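Local coordinates for dihydroorotase (PDB 3PNU), which probably catalyses the reversible, zinc-dependent cyclisation of carbamoyl aspartate to dihydroorotate in de novo pyrimidine synthesis, at residues L67-L70 / E71-K74; F104-S107 / A108-E111; L302-L306 / S307-C311. All blocks are in the same frame, centred on the assembly; numbering follows the deposited sequence.

Contact 1. Residues L67-L70 / E71-K74; sequences LCNL and EDLK
The side-chain amide of Asn69 and the carboxylate of Asp72 meet with their planes 54° apart. Asp72 OD2 lies in front of the amide's oxygen and nitrogen but well out of its plane, 2.7 Å from Asn69 ND2. That hydrogen bond is weak, its N-H...O angle only 127°, and Asp72 OD2 is also 2.9 Å from Asn69 OD1, an acceptor pair that does not bond: the fit is a compromise. On the same side of the plane a water lies over the amide nitrogen; it accepts from Cys68 N and can donate to Asp72 OD2. The amide oxygen does the main work: Asn69 OD1 accepts from Asp72 N at 2.9 Å, the N-H pointing nearly straight at it. Asn69 is thus the N-cap of helix 70-84. Its CG lies between the backbone N and the carbonyl carbon (chi1 67°), which folds the amide back over the first turn. Routine helical bonds follow, Leu73 N to Asn69 O at 3.2 Å and Lys74 N to Leu70 O at 2.8 Å. A second water joins Leu70 N to Glu71 OE2. On the buried side, Leu67 crosses Leu73 at about a right angle, methyl CD1 to CD1 3.9 Å, where loop passes helix. Asparagine, glutamate and water thus serve amides that have no preceding helical turn, and the two acidic side chains are probably stabilised by the positive end of the helix dipole.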
loop_
_atom_site.group_PDB
_atom_site.type_symbol
_atom_site.label_atom_id
_atom_site.label_comp_id
_atom_site.label_asym_id
_atom_site.label_seq_id
_atom_site.Cartn_x
_atom_site.Cartn_y
_atom_site.Cartn_z
ATOM N N LEU A 67 -8.234 3.084 -28.306
ATOM C CA LEU A 67 -9.100 3.677 -29.307
ATOM C C LEU A 67 -8.589 5.047 -29.718
ATOM O O LEU A 67 -8.678 5.998 -28.944
ATOM C CB LEU A 67 -10.529 3.778 -28.771
ATOM C CG LEU A 67 -11.111 2.446 -28.286
ATOM C CD1 LEU A 67 -12.519 2.653 -27.807
ATOM C CD2 LEU A 67 -11.059 1.393 -29.389
ATOM N N CYS A 68 -8.053 5.144 -30.939
ATOM C CA CYS A 68 -7.512 6.404 -31.463
ATOM C C CYS A 68 -8.057 6.797 -32.843
ATOM O O CYS A 68 -7.492 7.674 -33.503
ATOM C CB CYS A 68 -5.975 6.361 -31.489
ATOM S SG CYS A 68 -5.174 6.291 -29.833
ATOM N N ASN A 69 -9.142 6.159 -33.287
ATOM C CA ASN A 69 -9.781 6.523 -34.564
ATOM C C ASN A 69 -11.261 6.151 -34.554
ATOM O O ASN A 69 -11.676 5.252 -33.823
ATOM C CB ASN A 69 -9.035 5.931 -35.774
ATOM C CG ASN A 69 -9.121 4.422 -35.842
ATOM O OD1 ASN A 69 -10.211 3.843 -35.849
ATOM N ND2 ASN A 69 -7.965 3.774 -35.922
ATOM N N LEU A 70 -12.050 6.853 -35.366
ATOM C CA LEU A 70 -13.515 6.662 -35.408
ATOM C C LEU A 70 -13.982 5.269 -35.776
ATOM O O LEU A 70 -14.951 4.756 -35.196
ATOM C CB LEU A 70 -14.142 7.674 -36.354
ATOM C CG LEU A 70 -13.999 9.133 -35.907
ATOM C CD1 LEU A 70 -14.427 10.111 -37.003
ATOM C CD2 LEU A 70 -14.783 9.366 -34.620
ATOM N N GLU A 71 -13.288 4.650 -36.729
ATOM C CA GLU A 71 -13.647 3.309 -37.197
ATOM C C GLU A 71 -13.669 2.313 -36.057
ATOM O O GLU A 71 -14.641 1.581 -35.862
ATOM C CB GLU A 71 -12.671 2.818 -38.289
ATOM C CG GLU A 71 -12.738 3.582 -39.630
ATOM C CD GLU A 71 -12.264 5.031 -39.538
ATOM O OE1 GLU A 71 -12.728 5.849 -40.366
ATOM O OE2 GLU A 71 -11.449 5.357 -38.640
ATOM N N ASP A 72 -12.580 2.295 -35.301
ATOM C CA ASP A 72 -12.444 1.365 -34.189
ATOM C C ASP A 72 -13.425 1.702 -33.065
ATOM O O ASP A 72 -13.947 0.801 -32.404
ATOM C CB ASP A 72 -10.997 1.364 -33.710
ATOM C CG ASP A 72 -10.020 0.999 -34.825
ATOM O OD1 ASP A 72 -10.407 0.223 -35.730
ATOM O OD2 ASP A 72 -8.866 1.483 -34.802
ATOM N N LEU A 73 -13.688 2.998 -32.874
ATOM C CA LEU A 73 -14.629 3.466 -31.844
ATOM C C LEU A 73 -16.028 2.964 -32.193
ATOM O O LEU A 73 -16.715 2.400 -31.344
ATOM C CB LEU A 73 -14.596 4.998 -31.743
ATOM C CG LEU A 73 -15.393 5.715 -30.645
ATOM C CD1 LEU A 73 -14.823 5.429 -29.267
ATOM C CD2 LEU A 73 -15.378 7.204 -30.886
ATOM N N LYS A 74 -16.443 3.164 -33.448
ATOM C CA LYS A 74 -17.755 2.671 -33.913
ATOM C C LYS A 74 -17.829 1.170 -33.685
ATOM O O LYS A 74 -18.806 0.656 -33.141
ATOM C CB LYS A 74 -17.974 2.946 -35.413
ATOM C CG LYS A 74 -19.351 2.442 -35.956
ATOM C CD LYS A 74 -19.410 2.345 -37.513
ATOM C CE LYS A 74 -19.215 3.693 -38.241
ATOM N NZ LYS A 74 -20.306 4.683 -37.962
HETATM O O HOH W 1 -7.264 3.513 -32.874
HETATM O O HOH W 2 -10.889 8.005 -37.933
#

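Contact 2. Residues F104-S107 / A108-E111; sequences FLYS and AKDE
Ala108 N is shared between two carbonyls of the preceding turn, as helix 102-108 runs out. It donates to Leu105 O at 3.1 Å, approaching from well above the carbonyl plane rather than on a lone pair, and more weakly to Phe104 O. Both acceptors have further partners. Ser107 OG donates to Phe104 O at 2.8 Å, and Ser107 N reaches the same oxygen weakly; Leu105 O also takes a weak bond from Lys109 N at 3.0 Å. This mixture of three- and four-residue steps, with bent bonds, is what a tightening helix end looks like. Beyond it Glu111 N donates to Ala108 O at 2.8 Å, which closes the following turn. Serine suits its place because OG, lying between its own backbone N and carbonyl carbon (chi1 68°), curls back to a carbonyl one turn earlier.

Among the side chains, Lys109 runs beside Tyr106, both pointing the same way, and its CE packs 3.7 Å from Tyr106 CE1. A long aliphatic stem suits that ring, and the bend at its last torsion turns the ammonium toward Asp110, where NZ forms a salt bridge to OD2 at 2.8 Å, on the syn side of the carboxylate. Ala108, small and buried, lets CB fit 4.4 Å from Phe104 CE2; the Phe104 ring itself stacks with Tyr100. A phosphate ion, probably from the crystallisation liquor, lies by Tyr106. Phe104 O and Leu105 O thus each gather several donors, mostly through bent or weak bonds, where a regular helix would give one straight one, while the lysine charge is met by its sequence neighbour.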
loop_
_atom_site.group_PDB
_atom_site.type_symbol
_atom_site.label_atom_id
_atom_site.label_comp_id
_atom_site.label_asym_id
_atom_site.label_seq_id
_atom_site.Cartn_x
_atom_site.Cartn_y
_atom_site.Cartn_z
ATOM N N PHE A 104 -9.655 16.429 -37.755
ATOM C CA PHE A 104 -10.090 15.147 -37.206
ATOM C C PHE A 104 -11.125 15.305 -36.093
ATOM O O PHE A 104 -12.073 14.511 -35.990
ATOM C CB PHE A 104 -8.912 14.340 -36.676
ATOM C CG PHE A 104 -9.330 13.094 -35.949
ATOM C CD1 PHE A 104 -9.471 11.896 -36.621
ATOM C CD2 PHE A 104 -9.612 13.131 -34.590
ATOM C CE1 PHE A 104 -9.864 10.749 -35.953
ATOM C CE2 PHE A 104 -10.006 11.990 -33.920
ATOM C CZ PHE A 104 -10.131 10.795 -34.605
ATOM N N LEU A 105 -10.926 16.319 -35.254
ATOM C CA LEU A 105 -11.829 16.574 -34.139
ATOM C C LEU A 105 -13.210 16.980 -34.628
ATOM O O LEU A 105 -14.211 16.548 -34.059
ATOM C CB LEU A 105 -11.256 17.640 -33.198
ATOM C CG LEU A 105 -10.026 17.227 -32.376
ATOM C CD1 LEU A 105 -9.436 18.421 -31.623
ATOM C CD2 LEU A 105 -10.375 16.114 -31.422
ATOM N N TYR A 106 -13.268 17.800 -35.679
ATOM C CA TYR A 106 -14.556 18.233 -36.222
ATOM C C TYR A 106 -15.409 17.061 -36.722
ATOM O O TYR A 106 -16.624 17.090 -36.608
ATOM C CB TYR A 106 -14.386 19.260 -37.350
ATOM C CG TYR A 106 -15.719 19.640 -37.989
ATOM C CD1 TYR A 106 -16.506 20.659 -37.454
ATOM C CD2 TYR A 106 -16.199 18.961 -39.112
ATOM C CE1 TYR A 106 -17.726 20.996 -38.026
ATOM C CE2 TYR A 106 -17.413 19.290 -39.686
ATOM C CZ TYR A 106 -18.171 20.309 -39.143
ATOM O OH TYR A 106 -19.383 20.640 -39.714
ATOM N N SER A 107 -14.770 16.035 -37.264
ATOM C CA SER A 107 -15.501 14.881 -37.756
ATOM C C SER A 107 -15.926 13.943 -36.635
ATOM O O SER A 107 -16.814 13.116 -36.828
ATOM C CB SER A 107 -14.651 14.100 -38.756
ATOM O OG SER A 107 -13.541 13.494 -38.122
ATOM N N ALA A 108 -15.305 14.065 -35.462
ATOM C CA ALA A 108 -15.604 13.173 -34.335
ATOM C C ALA A 108 -16.510 13.751 -33.241
ATOM O O ALA A 108 -17.062 12.996 -32.448
ATOM C CB ALA A 108 -14.294 12.706 -33.710
ATOM N N LYS A 109 -16.680 15.069 -33.211
ATOM C CA LYS A 109 -17.450 15.735 -32.143
ATOM C C LYS A 109 -18.836 15.171 -31.811
ATOM O O LYS A 109 -19.268 15.228 -30.654
ATOM C CB LYS A 109 -17.588 17.232 -32.441
ATOM C CG LYS A 109 -18.449 17.560 -33.630
ATOM C CD LYS A 109 -18.434 19.059 -33.931
ATOM C CE LYS A 109 -19.341 19.414 -35.112
ATOM N NZ LYS A 109 -20.761 19.016 -34.830
ATOM N N ASP A 110 -19.530 14.649 -32.816
ATOM C CA ASP A 110 -20.864 14.104 -32.619
ATOM C C ASP A 110 -20.828 12.625 -32.371
ATOM O O ASP A 110 -21.829 12.055 -31.982
ATOM C CB ASP A 110 -21.744 14.432 -33.816
ATOM C CG ASP A 110 -21.907 15.934 -34.012
ATOM O OD1 ASP A 110 -22.160 16.636 -33.009
ATOM O OD2 ASP A 110 -21.785 16.409 -35.160
ATOM N N GLU A 111 -19.677 11.996 -32.590
ATOM C CA GLU A 111 -19.517 10.558 -32.316
ATOM C C GLU A 111 -18.989 10.294 -30.905
ATOM O O GLU A 111 -19.199 9.211 -30.350
ATOM C CB GLU A 111 -18.518 9.927 -33.292
ATOM C CG GLU A 111 -18.899 10.043 -34.743
ATOM C CD GLU A 111 -20.241 9.414 -35.040
ATOM O OE1 GLU A 111 -20.615 8.409 -34.379
ATOM O OE2 GLU A 111 -20.917 9.938 -35.943
#

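Contact 3. Residues L302-L306 / S307-C311; sequences LQKFL and SDNTC
Gln303 and Asp308 meet across a wide pi-type turn within helix 299-314 of this TIM-barrel enzyme. Gln303 NE2 donates to Asp308 OD1 at 2.8 Å in a nearly straight bond; the carboxylate oxygen is met on its syn side and lies almost in the amide plane, although the two flat groups are turned 51° against each other. CG of Gln303 stands anti to the backbone N (chi1 176°), and a bend at the next torsion swings the amide forward along the helix to the aspartate. The backbone repeats the same five-residue step: Asp308 N donates to Gln303 O at 3.0 Å, and Asn309 N to Lys304 O at 2.9 Å, on a lone pair of that oxygen. Ser307 N adds only a weak bond to Gln303 O. The short axes on the two sides of the turn differ by 45°, so the widened turn goes with a marked change of direction.

Further out, the polar ends are held by neighbouring strands and loops. Gln303 OE1 accepts from Lys28 N, so both ends of this amide are used, as glutamine allows. Buried Ser307 turns OG to Asn29 O, and Asn309 ND2 donates to the carbonyls of Val256 and Gly252; small polar side chains suit these buried places. The backbone itself bonds at Phe305 to Phe258 and at Leu306 to Leu31, tying the turn to strands 256-258 and 31-35. One water lies 2.8 Å from Phe305 O, to which it can donate, and is hydrogen-bonded to Thr310 OG1, 2.9 Å away.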
loop_
_atom_site.group_PDB
_atom_site.type_symbol
_atom_site.label_atom_id
_atom_site.label_comp_id
_atom_site.label_asym_id
_atom_site.label_seq_id
_atom_site.Cartn_x
_atom_site.Cartn_y
_atom_site.Cartn_z
ATOM N N LEU A 302 -28.376 12.847 -3.757
ATOM C CA LEU A 302 -27.938 11.649 -4.461
ATOM C C LEU A 302 -28.320 11.775 -5.951
ATOM O O LEU A 302 -27.543 11.414 -6.855
ATOM C CB LEU A 302 -28.552 10.394 -3.850
ATOM C CG LEU A 302 -28.275 9.083 -4.596
ATOM C CD1 LEU A 302 -26.806 8.953 -4.978
ATOM C CD2 LEU A 302 -28.727 7.856 -3.775
ATOM N N GLN A 303 -29.519 12.297 -6.188
ATOM C CA GLN A 303 -30.043 12.483 -7.540
ATOM C C GLN A 303 -29.176 13.482 -8.291
ATOM O O GLN A 303 -29.019 13.374 -9.500
ATOM C CB GLN A 303 -31.522 12.933 -7.485
ATOM C CG GLN A 303 -32.167 13.254 -8.836
ATOM C CD GLN A 303 -32.147 12.092 -9.825
ATOM O OE1 GLN A 303 -32.366 10.931 -9.467
ATOM N NE2 GLN A 303 -31.912 12.417 -11.090
ATOM N N LYS A 304 -28.628 14.458 -7.574
ATOM C CA LYS A 304 -27.717 15.443 -8.168
ATOM C C LYS A 304 -26.355 14.830 -8.531
ATOM O O LYS A 304 -25.831 15.024 -9.641
ATOM C CB LYS A 304 -27.477 16.601 -7.204
ATOM C CG LYS A 304 -28.532 17.725 -7.197
ATOM C CD LYS A 304 -28.308 18.627 -5.981
ATOM C CE LYS A 304 -29.125 19.908 -5.977
ATOM N NZ LYS A 304 -28.522 20.988 -6.832
ATOM N N PHE A 305 -25.799 14.086 -7.588
ATOM C CA PHE A 305 -24.495 13.468 -7.729
ATOM C C PHE A 305 -24.469 12.415 -8.834
ATOM O O PHE A 305 -23.512 12.352 -9.608
ATOM C CB PHE A 305 -24.062 12.915 -6.358
ATOM C CG PHE A 305 -22.733 12.206 -6.357
ATOM C CD1 PHE A 305 -21.580 12.860 -6.761
ATOM C CD2 PHE A 305 -22.635 10.898 -5.902
ATOM C CE1 PHE A 305 -20.368 12.207 -6.751
ATOM C CE2 PHE A 305 -21.421 10.251 -5.881
ATOM C CZ PHE A 305 -20.283 10.905 -6.308
ATOM N N LEU A 306 -25.531 11.614 -8.926
ATOM C CA LEU A 306 -25.644 10.562 -9.932
ATOM C C LEU A 306 -26.187 10.992 -11.276
ATOM O O LEU A 306 -26.025 10.265 -12.264
ATOM C CB LEU A 306 -26.603 9.474 -9.444
ATOM C CG LEU A 306 -26.115 8.241 -8.734
ATOM C CD1 LEU A 306 -27.333 7.466 -8.250
ATOM C CD2 LEU A 306 -25.273 7.402 -9.710
ATOM N N SER A 307 -26.863 12.133 -11.335
ATOM C CA SER A 307 -27.487 12.498 -12.593
ATOM C C SER A 307 -27.666 13.963 -12.929
ATOM O O SER A 307 -27.242 14.379 -14.008
ATOM C CB SER A 307 -28.862 11.829 -12.665
ATOM O OG SER A 307 -29.387 11.859 -13.976
ATOM N N ASP A 308 -28.289 14.740 -12.044
ATOM C CA ASP A 308 -28.591 16.146 -12.382
ATOM C C ASP A 308 -27.367 17.031 -12.630
ATOM O O ASP A 308 -27.423 17.938 -13.471
ATOM C CB ASP A 308 -29.503 16.827 -11.336
ATOM C CG ASP A 308 -30.798 16.063 -11.073
ATOM O OD1 ASP A 308 -31.050 15.016 -11.689
ATOM O OD2 ASP A 308 -31.571 16.519 -10.218
ATOM N N ASN A 309 -26.279 16.793 -11.905
ATOM C CA ASN A 309 -25.083 17.609 -12.081
ATOM C C ASN A 309 -24.532 17.411 -13.479
ATOM O O ASN A 309 -24.252 18.372 -14.196
ATOM C CB ASN A 309 -24.011 17.297 -11.030
ATOM C CG ASN A 309 -24.427 17.704 -9.617
ATOM O OD1 ASN A 309 -25.536 18.184 -9.414
ATOM N ND2 ASN A 309 -23.529 17.502 -8.629
ATOM N N THR A 310 -24.380 16.154 -13.870
ATOM C CA THR A 310 -23.894 15.854 -15.189
ATOM C C THR A 310 -24.852 16.444 -16.213
ATOM O O THR A 310 -24.426 17.112 -17.137
ATOM C CB THR A 310 -23.818 14.354 -15.428
ATOM O OG1 THR A 310 -22.848 13.779 -14.547
ATOM C CG2 THR A 310 -23.443 14.063 -16.861
ATOM N N CYS A 311 -26.146 16.207 -16.039
ATOM C CA CYS A 311 -27.142 16.725 -16.998
ATOM C C CYS A 311 -27.048 18.230 -17.179
ATOM O O CYS A 311 -27.116 18.712 -18.299
ATOM C CB CYS A 311 -28.572 16.301 -16.639
ATOM S SG CYS A 311 -28.871 14.536 -16.944
HETATM O O HOH W 3 -24.291 13.392 -12.100
#

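How the contacts relate
Contacts 1 and 2 touch directly, their centres 11 Å apart. Leu70, just after the N-cap of helix 70-84, rests on the end of helix 102-108: its CD2 lies 3.5 Å from Ala108 CB and its CD1 3.7 Å from Ser107 OG, so one helix start packs against another helix end. Contact 3 stands apart, its nearest atoms about 17 Å from contact 1 and about 14 Å from contact 2. None holds a metal ligand. Contact 3 comes within about 10 Å of zinc-binding His34 and His189, side chain to side chain from Phe305, whereas in contact 1 the Leu67 side chain lies about 13 Å from a zinc ion and about 8 Å from that of Asn62, a predicted substrate-binding residue.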